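Putative histidine protein kinase (Rhodobacter sphaeroides, PDB 3KYJ) probably autophosphorylates on a histidine of its Hpt domain and passes the phosphate to CheY or CheB, relaying signals from chemoreceptors to the flagellar motor. Local coordinates at residues L31-Q35 with V92-L96. Residues are numbered along the deposited sequence; the frame is centred on the assembly and turned at random.
Sequences LLALQ and VEILL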
ATOM      1  N   LEU A  31       6.780  -0.778 -18.748  1.00 17.37           N
ATOM      2  CA  LEU A  31       8.092  -1.234 -19.212  1.00 17.69           C
ATOM      3  C   LEU A  31       8.108  -1.460 -20.724  1.00 19.32           C
ATOM      4  O   LEU A  31       9.063  -1.089 -21.410  1.00 19.66           O
ATOM      5  CB  LEU A  31       8.466  -2.507 -18.468  1.00 18.07           C
ATOM      6  CG  LEU A  31       8.753  -2.293 -16.974  1.00 17.73           C
ATOM      7  CD1 LEU A  31       8.872  -3.639 -16.261  1.00 19.91           C
ATOM      8  CD2 LEU A  31      10.031  -1.486 -16.791  1.00 18.18           C
ATOM      9  N   LEU A  32       7.022  -2.020 -21.256  1.00 19.82           N
ATOM     10  CA  LEU A  32       6.935  -2.240 -22.700  1.00 21.71           C
ATOM     11  C   LEU A  32       6.835  -0.903 -23.428  1.00 21.00           C
ATOM     12  O   LEU A  32       7.397  -0.754 -24.499  1.00 22.39           O
ATOM     13  CB  LEU A  32       5.756  -3.151 -23.060  1.00 23.67           C
ATOM     14  CG  LEU A  32       5.923  -4.622 -22.638  1.00 26.55           C
ATOM     15  CD1 LEU A  32       4.675  -5.391 -22.926  1.00 28.93           C
ATOM     16  CD2 LEU A  32       7.126  -5.281 -23.308  1.00 28.52           C
ATOM     17  N   ALA A  33       6.139   0.067 -22.847  1.00 19.90           N
ATOM     18  CA  ALA A  33       6.091   1.401 -23.433  1.00 20.83           C
ATOM     19  C   ALA A  33       7.482   2.037 -23.476  1.00 20.14           C
ATOM     20  O   ALA A  33       7.855   2.651 -24.491  1.00 21.55           O
ATOM     21  CB  ALA A  33       5.083   2.282 -22.676  1.00 21.01           C
ATOM     22  N   LEU A  34       8.271   1.844 -22.414  1.00 20.14           N
ATOM     23  CA  LEU A  34       9.624   2.376 -22.377  1.00 21.09           C
ATOM     24  C   LEU A  34      10.495   1.687 -23.419  1.00 22.69           C
ATOM     25  O   LEU A  34      11.287   2.312 -24.116  1.00 23.97           O
ATOM     26  CB  LEU A  34      10.219   2.229 -20.973  1.00 23.17           C
ATOM     27  CG  LEU A  34       9.586   3.125 -19.909  1.00 22.44           C
ATOM     28  CD1 LEU A  34      10.067   2.715 -18.525  1.00 25.22           C
ATOM     29  CD2 LEU A  34       9.870   4.614 -20.181  1.00 26.38           C
ATOM     30  N   GLN A  35      10.323   0.386 -23.551  1.00 24.29           N
ATOM     31  CA  GLN A  35      11.087  -0.364 -24.521  1.00 27.48           C
ATOM     32  C   GLN A  35      10.759   0.086 -25.940  1.00 28.08           C
ATOM     33  O   GLN A  35      11.611   0.028 -26.819  1.00 29.96           O
ATOM     34  CB  GLN A  35      10.790  -1.850 -24.334  1.00 31.44           C
ATOM     35  CG  GLN A  35      11.736  -2.764 -25.009  1.00 33.95           C
ATOM     36  CD  GLN A  35      11.448  -4.197 -24.631  1.00 34.01           C
ATOM     37  OE1 GLN A  35      10.334  -4.679 -24.810  1.00 33.38           O
ATOM     38  NE2 GLN A  35      12.443  -4.877 -24.078  1.00 36.79           N
ATOM     39  N   VAL A  92      15.318  -1.268 -17.710  1.00 19.20           N
ATOM     40  CA  VAL A  92      14.060  -1.710 -18.294  1.00 19.54           C
ATOM     41  C   VAL A  92      14.069  -3.226 -18.466  1.00 20.41           C
ATOM     42  O   VAL A  92      13.109  -3.912 -18.146  1.00 20.93           O
ATOM     43  CB  VAL A  92      13.752  -0.967 -19.616  1.00 20.24           C
ATOM     44  CG1 VAL A  92      12.559  -1.591 -20.314  1.00 22.79           C
ATOM     45  CG2 VAL A  92      13.520   0.512 -19.326  1.00 21.01           C
ATOM     46  N   GLU A  93      15.200  -3.743 -18.933  1.00 22.16           N
ATOM     47  CA  GLU A  93      15.378  -5.169 -19.162  1.00 25.05           C
ATOM     48  C   GLU A  93      15.240  -6.006 -17.877  1.00 22.10           C
ATOM     49  O   GLU A  93      14.528  -7.018 -17.839  1.00 23.63           O
ATOM     50  CB  GLU A  93      16.781  -5.380 -19.753  1.00 30.39           C
ATOM     51  CG  GLU A  93      17.243  -6.794 -19.900  1.00 40.60           C
ATOM     52  CD  GLU A  93      18.662  -6.855 -20.444  1.00 45.37           C
ATOM     53  OE1 GLU A  93      18.979  -6.086 -21.384  1.00 45.42           O
ATOM     54  OE2 GLU A  93      19.456  -7.669 -19.928  1.00 48.36           O
ATOM     55  N   ILE A  94      15.959  -5.586 -16.846  1.00 21.20           N
ATOM     56  CA  ILE A  94      15.954  -6.282 -15.561  1.00 18.98           C
ATOM     57  C   ILE A  94      14.530  -6.252 -14.983  1.00 19.24           C
ATOM     58  O   ILE A  94      14.042  -7.247 -14.438  1.00 20.58           O
ATOM     59  CB  ILE A  94      16.945  -5.667 -14.570  1.00 20.63           C
ATOM     60  CG1 ILE A  94      18.385  -5.891 -15.059  1.00 25.88           C
ATOM     61  CG2 ILE A  94      16.772  -6.277 -13.182  1.00 24.17           C
ATOM     62  CD1 ILE A  94      19.401  -5.047 -14.327  1.00 30.99           C
ATOM     63  N   LEU A  95      13.838  -5.130 -15.129  1.00 18.02           N
ATOM     64  CA  LEU A  95      12.494  -5.028 -14.566  1.00 16.05           C
ATOM     65  C   LEU A  95      11.471  -5.833 -15.366  1.00 16.42           C
ATOM     66  O   LEU A  95      10.502  -6.321 -14.781  1.00 16.13           O
ATOM     67  CB  LEU A  95      12.064  -3.582 -14.401  1.00 16.05           C
ATOM     68  CG  LEU A  95      12.854  -2.772 -13.378  1.00 15.96           C
ATOM     69  CD1 LEU A  95      12.482  -1.286 -13.413  1.00 17.99           C
ATOM     70  CD2 LEU A  95      12.630  -3.354 -11.972  1.00 18.51           C
ATOM     71  N   LEU A  96      11.661  -5.972 -16.682  1.00 18.23           N
ATOM     72  CA  LEU A  96      10.817  -6.864 -17.470  1.00 20.23           C
ATOM     73  C   LEU A  96      10.993  -8.320 -16.986  1.00 19.95           C
ATOM     74  O   LEU A  96      10.019  -9.041 -16.820  1.00 20.58           O
ATOM     75  CB  LEU A  96      11.103  -6.766 -18.976  1.00 22.70           C
ATOM     76  CG  LEU A  96      10.343  -5.630 -19.653  1.00 25.76           C
ATOM     77  CD1 LEU A  96      10.879  -5.433 -21.074  1.00 30.26           C
ATOM     78  CD2 LEU A  96       8.855  -5.920 -19.661  1.00 27.78           C
TER
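L31 packs against V92, L95 and L96 of helix 89-112, a worked example of how leucine branches interdigitate in a helical bundle. Its CB rests 3.6 Å from CD2 of L96. Further out the side chain forks: CD1 lies 3.5 Å from the carbonyl O of L95 and CD2 packs 3.8 Å from CB of L95, the two leucines crossing at nearly a right angle. CG stands anti to the carbonyl carbon (chi1 -69°), which sets both methyls against L95. Helices 10-35 and 89-112, which pair here in near-antiparallel fashion, their local axes at 149°, belong to the helical bundle of the Hpt domain; L47 of helix 40-60 touches both L31 and L95. V92 divides its methyls, CG1 against the backbone O of L31 and CG2 4.1 Å from CB of L34. Toward solvent, L96 spreads its own fork, CD2 over L31 and L32, CD1 3.4 Å from NE2 of Q35; the Q35 chain, extended beyond CG, crosses L96 obliquely and brings its amide nitrogen to that methyl. Were L96 replaced by alanine, a gap would probably open beside CB of L31, and the Q35 amide would lose an apolar neighbour.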